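4-oxalocrotonate tautomerase family enzyme (Burkholderia sp. RPE67, PDB 6VVM) belongs to the tautomerase superfamily and is built from two fused beta-alpha-beta units that pack as one subunit of a trimer. Local coordinates at residues H11-L19 against T87-S95. Numbering follows the deposited sequence.
Sequences HSDERKASL and TSASVLDVS
Leu92 sets a methyl on the His11 ring while Val91 packs against helix 13-31 at Leu19, joining the two beta-alpha-beta units of the tautomerase fold where the start of helix 13-31 meets the end of helix 74-92. The short segments 13-19 and 87-92 run nearly antiparallel, at 159°, with axes 9.8 Å apart at closest approach. CD2 of Leu92 sits over the middle of one face of the imidazole, 3.7 Å from the His11 ring centroid, a CH-pi contact in which the two side chains meet at about a right angle. The rotation of that ring is held from its edge: Arg15 NH1 donates to His11 ND1 over 3.3 Å, nearly straight at 165° and close to the planes of both groups. Arg15 reaches this place with CG anti to its N and a bend at chi3 (-91°), its chain running antiparallel to the Val91 side chain. Val91 O and Leu92 O, at the end of helix 74-92, lie over one face of the guanidinium; NE is 3.2 Å from Val91 O, but poorly angled for a hydrogen bond. Asp93, with positive phi, closes that helix in a Schellman motif, Val94 N bonding to Ala89 O. At the other helix's start, Ser12 is the N-cap, its hydroxyl accepting from Arg15 N. Beyond the two segments, Leu19 also packs on Leu42 of strand 39-45 and Leu92 on the loop residue Pro62. Val91 CG1, anti to its own N, lies against the Leu19 backbone and side chain, 3.8 Å from Leu19 CB, while Leu19 CD1 reaches 4.1 Å from Ser88 CA.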
loop_
_atom_site.group_PDB
_atom_site.type_symbol
_atom_site.label_atom_id
_atom_site.label_comp_id
_atom_site.label_asym_id
_atom_site.label_seq_id
_atom_site.Cartn_x
_atom_site.Cartn_y
_atom_site.Cartn_z
ATOM N N HIS A 11 -0.703 0.428 -21.130
ATOM C CA HIS A 11 -0.927 1.852 -21.367
ATOM C C HIS A 11 0.374 2.531 -21.768
ATOM O O HIS A 11 1.435 2.252 -21.204
ATOM C CB HIS A 11 -1.513 2.521 -20.125
ATOM C CG HIS A 11 -2.928 2.120 -19.837
ATOM N ND1 HIS A 11 -3.969 2.397 -20.697
ATOM C CD2 HIS A 11 -3.473 1.461 -18.787
ATOM C CE1 HIS A 11 -5.096 1.929 -20.189
ATOM N NE2 HIS A 11 -4.823 1.356 -19.030
ATOM N N SER A 12 0.287 3.430 -22.746
ATOM C CA SER A 12 1.481 4.055 -23.280
ATOM C C SER A 12 2.126 4.955 -22.233
ATOM O O SER A 12 1.507 5.355 -21.243
ATOM C CB SER A 12 1.153 4.874 -24.532
ATOM O OG SER A 12 0.236 5.906 -24.220
ATOM N N ASP A 13 3.403 5.256 -22.456
ATOM C CA ASP A 13 4.088 6.172 -21.560
ATOM C C ASP A 13 3.442 7.548 -21.599
ATOM O O ASP A 13 3.315 8.206 -20.563
ATOM C CB ASP A 13 5.568 6.239 -21.921
ATOM C CG ASP A 13 6.299 4.936 -21.600
ATOM O OD1 ASP A 13 5.845 4.204 -20.701
ATOM O OD2 ASP A 13 7.320 4.644 -22.247
ATOM N N GLU A 14 3.008 7.994 -22.785
ATOM C CA GLU A 14 2.350 9.295 -22.863
ATOM C C GLU A 14 1.032 9.282 -22.094
ATOM O O GLU A 14 0.679 10.266 -21.441
ATOM C CB GLU A 14 2.119 9.704 -24.325
ATOM C CG GLU A 14 1.454 11.091 -24.472
ATOM C CD GLU A 14 1.215 11.497 -25.921
ATOM O OE1 GLU A 14 1.621 10.744 -26.822
ATOM O OE2 GLU A 14 0.627 12.579 -26.158
ATOM N N ARG A 15 0.291 8.178 -22.154
ATOM C CA ARG A 15 -0.955 8.117 -21.400
ATOM C C ARG A 15 -0.692 8.111 -19.899
ATOM O O ARG A 15 -1.438 8.730 -19.132
ATOM C CB ARG A 15 -1.771 6.891 -21.802
ATOM C CG ARG A 15 -3.126 6.857 -21.129
ATOM C CD ARG A 15 -3.972 5.717 -21.622
ATOM N NE ARG A 15 -4.814 6.097 -22.756
ATOM C CZ ARG A 15 -5.547 5.225 -23.444
ATOM N NH1 ARG A 15 -5.517 3.936 -23.121
ATOM N NH2 ARG A 15 -6.293 5.632 -24.458
ATOM N N LYS A 16 0.346 7.391 -19.455
ATOM C CA LYS A 16 0.702 7.430 -18.042
ATOM C C LYS A 16 1.104 8.838 -17.623
ATOM O O LYS A 16 0.718 9.308 -16.548
ATOM C CB LYS A 16 1.825 6.435 -17.758
ATOM C CG LYS A 16 1.399 4.990 -17.966
ATOM C CD LYS A 16 2.433 4.023 -17.419
ATOM C CE LYS A 16 3.437 3.592 -18.467
ATOM N NZ LYS A 16 3.984 2.232 -18.073
ATOM N N ALA A 17 1.877 9.528 -18.465
ATOM C CA ALA A 17 2.192 10.929 -18.194
ATOM C C ALA A 17 0.930 11.794 -18.149
ATOM O O ALA A 17 0.819 12.696 -17.311
ATOM C CB ALA A 17 3.173 11.453 -19.251
ATOM N N SER A 18 -0.046 11.524 -19.021
ATOM C CA SER A 18 -1.284 12.304 -18.975
ATOM C C SER A 18 -2.121 11.934 -17.754
ATOM O O SER A 18 -2.841 12.774 -17.207
ATOM C CB SER A 18 -2.082 12.107 -20.268
ATOM O OG SER A 18 -3.389 12.638 -20.143
ATOM N N LEU A 19 -1.997 10.701 -17.275
ATOM C CA LEU A 19 -2.686 10.338 -16.042
ATOM C C LEU A 19 -2.067 11.030 -14.836
ATOM O O LEU A 19 -2.792 11.494 -13.948
ATOM C CB LEU A 19 -2.649 8.824 -15.855
ATOM C CG LEU A 19 -3.302 8.329 -14.559
ATOM C CD1 LEU A 19 -4.799 8.558 -14.600
ATOM C CD2 LEU A 19 -2.990 6.836 -14.321
ATOM N N THR A 87 -11.141 11.573 -13.491
ATOM C CA THR A 87 -9.861 11.695 -14.192
ATOM C C THR A 87 -9.344 10.327 -14.622
ATOM O O THR A 87 -8.927 10.132 -15.772
ATOM C CB THR A 87 -8.820 12.376 -13.298
ATOM O OG1 THR A 87 -9.166 13.756 -13.079
ATOM C CG2 THR A 87 -7.448 12.305 -13.960
ATOM N N SER A 88 -9.325 9.376 -13.691
ATOM C CA SER A 88 -8.827 8.046 -14.017
ATOM C C SER A 88 -9.650 7.417 -15.133
ATOM O O SER A 88 -9.093 6.868 -16.090
ATOM C CB SER A 88 -8.844 7.168 -12.765
ATOM O OG SER A 88 -7.942 7.685 -11.805
ATOM N N ALA A 89 -10.979 7.520 -15.046
ATOM C CA ALA A 89 -11.825 6.880 -16.047
ATOM C C ALA A 89 -11.655 7.535 -17.409
ATOM O O ALA A 89 -11.639 6.845 -18.433
ATOM C CB ALA A 89 -13.289 6.924 -15.610
ATOM N N SER A 90 -11.512 8.863 -17.445
ATOM C CA SER A 90 -11.410 9.528 -18.736
ATOM C C SER A 90 -10.046 9.285 -19.373
ATOM O O SER A 90 -9.968 8.999 -20.574
ATOM C CB SER A 90 -11.709 11.026 -18.586
ATOM O OG SER A 90 -10.528 11.764 -18.375
ATOM N N VAL A 91 -8.966 9.335 -18.584
ATOM C CA VAL A 91 -7.630 9.161 -19.153
ATOM C C VAL A 91 -7.407 7.708 -19.560
ATOM O O VAL A 91 -6.917 7.417 -20.659
ATOM C CB VAL A 91 -6.550 9.637 -18.164
ATOM C CG1 VAL A 91 -5.159 9.358 -18.720
ATOM C CG2 VAL A 91 -6.709 11.135 -17.862
ATOM N N LEU A 92 -7.756 6.775 -18.682
ATOM C CA LEU A 92 -7.585 5.367 -19.008
ATOM C C LEU A 92 -8.672 4.848 -19.942
ATOM O O LEU A 92 -8.583 3.700 -20.386
ATOM C CB LEU A 92 -7.564 4.524 -17.734
ATOM C CG LEU A 92 -6.436 4.783 -16.744
ATOM C CD1 LEU A 92 -6.581 3.852 -15.549
ATOM C CD2 LEU A 92 -5.098 4.597 -17.430
ATOM N N ASP A 93 -9.687 5.661 -20.239
ATOM C CA ASP A 93 -10.734 5.313 -21.203
ATOM C C ASP A 93 -11.543 4.101 -20.752
ATOM O O ASP A 93 -11.746 3.146 -21.506
ATOM C CB ASP A 93 -10.148 5.084 -22.594
ATOM C CG ASP A 93 -11.186 5.233 -23.679
ATOM O OD1 ASP A 93 -12.166 5.972 -23.446
ATOM O OD2 ASP A 93 -11.034 4.603 -24.744
ATOM N N VAL A 94 -12.004 4.138 -19.501
ATOM C CA VAL A 94 -12.832 3.082 -18.933
ATOM C C VAL A 94 -14.020 3.724 -18.234
ATOM O O VAL A 94 -14.064 4.934 -18.012
ATOM C CB VAL A 94 -12.066 2.183 -17.938
ATOM C CG1 VAL A 94 -10.974 1.392 -18.649
ATOM C CG2 VAL A 94 -11.496 3.024 -16.807
ATOM N N SER A 95 -14.979 2.882 -17.855
ATOM C CA SER A 95 -16.190 3.380 -17.221
ATOM C C SER A 95 -15.874 3.981 -15.860
ATOM O O SER A 95 -15.026 3.474 -15.119
ATOM C CB SER A 95 -17.212 2.252 -17.063
ATOM O OG SER A 95 -16.983 1.564 -15.849
#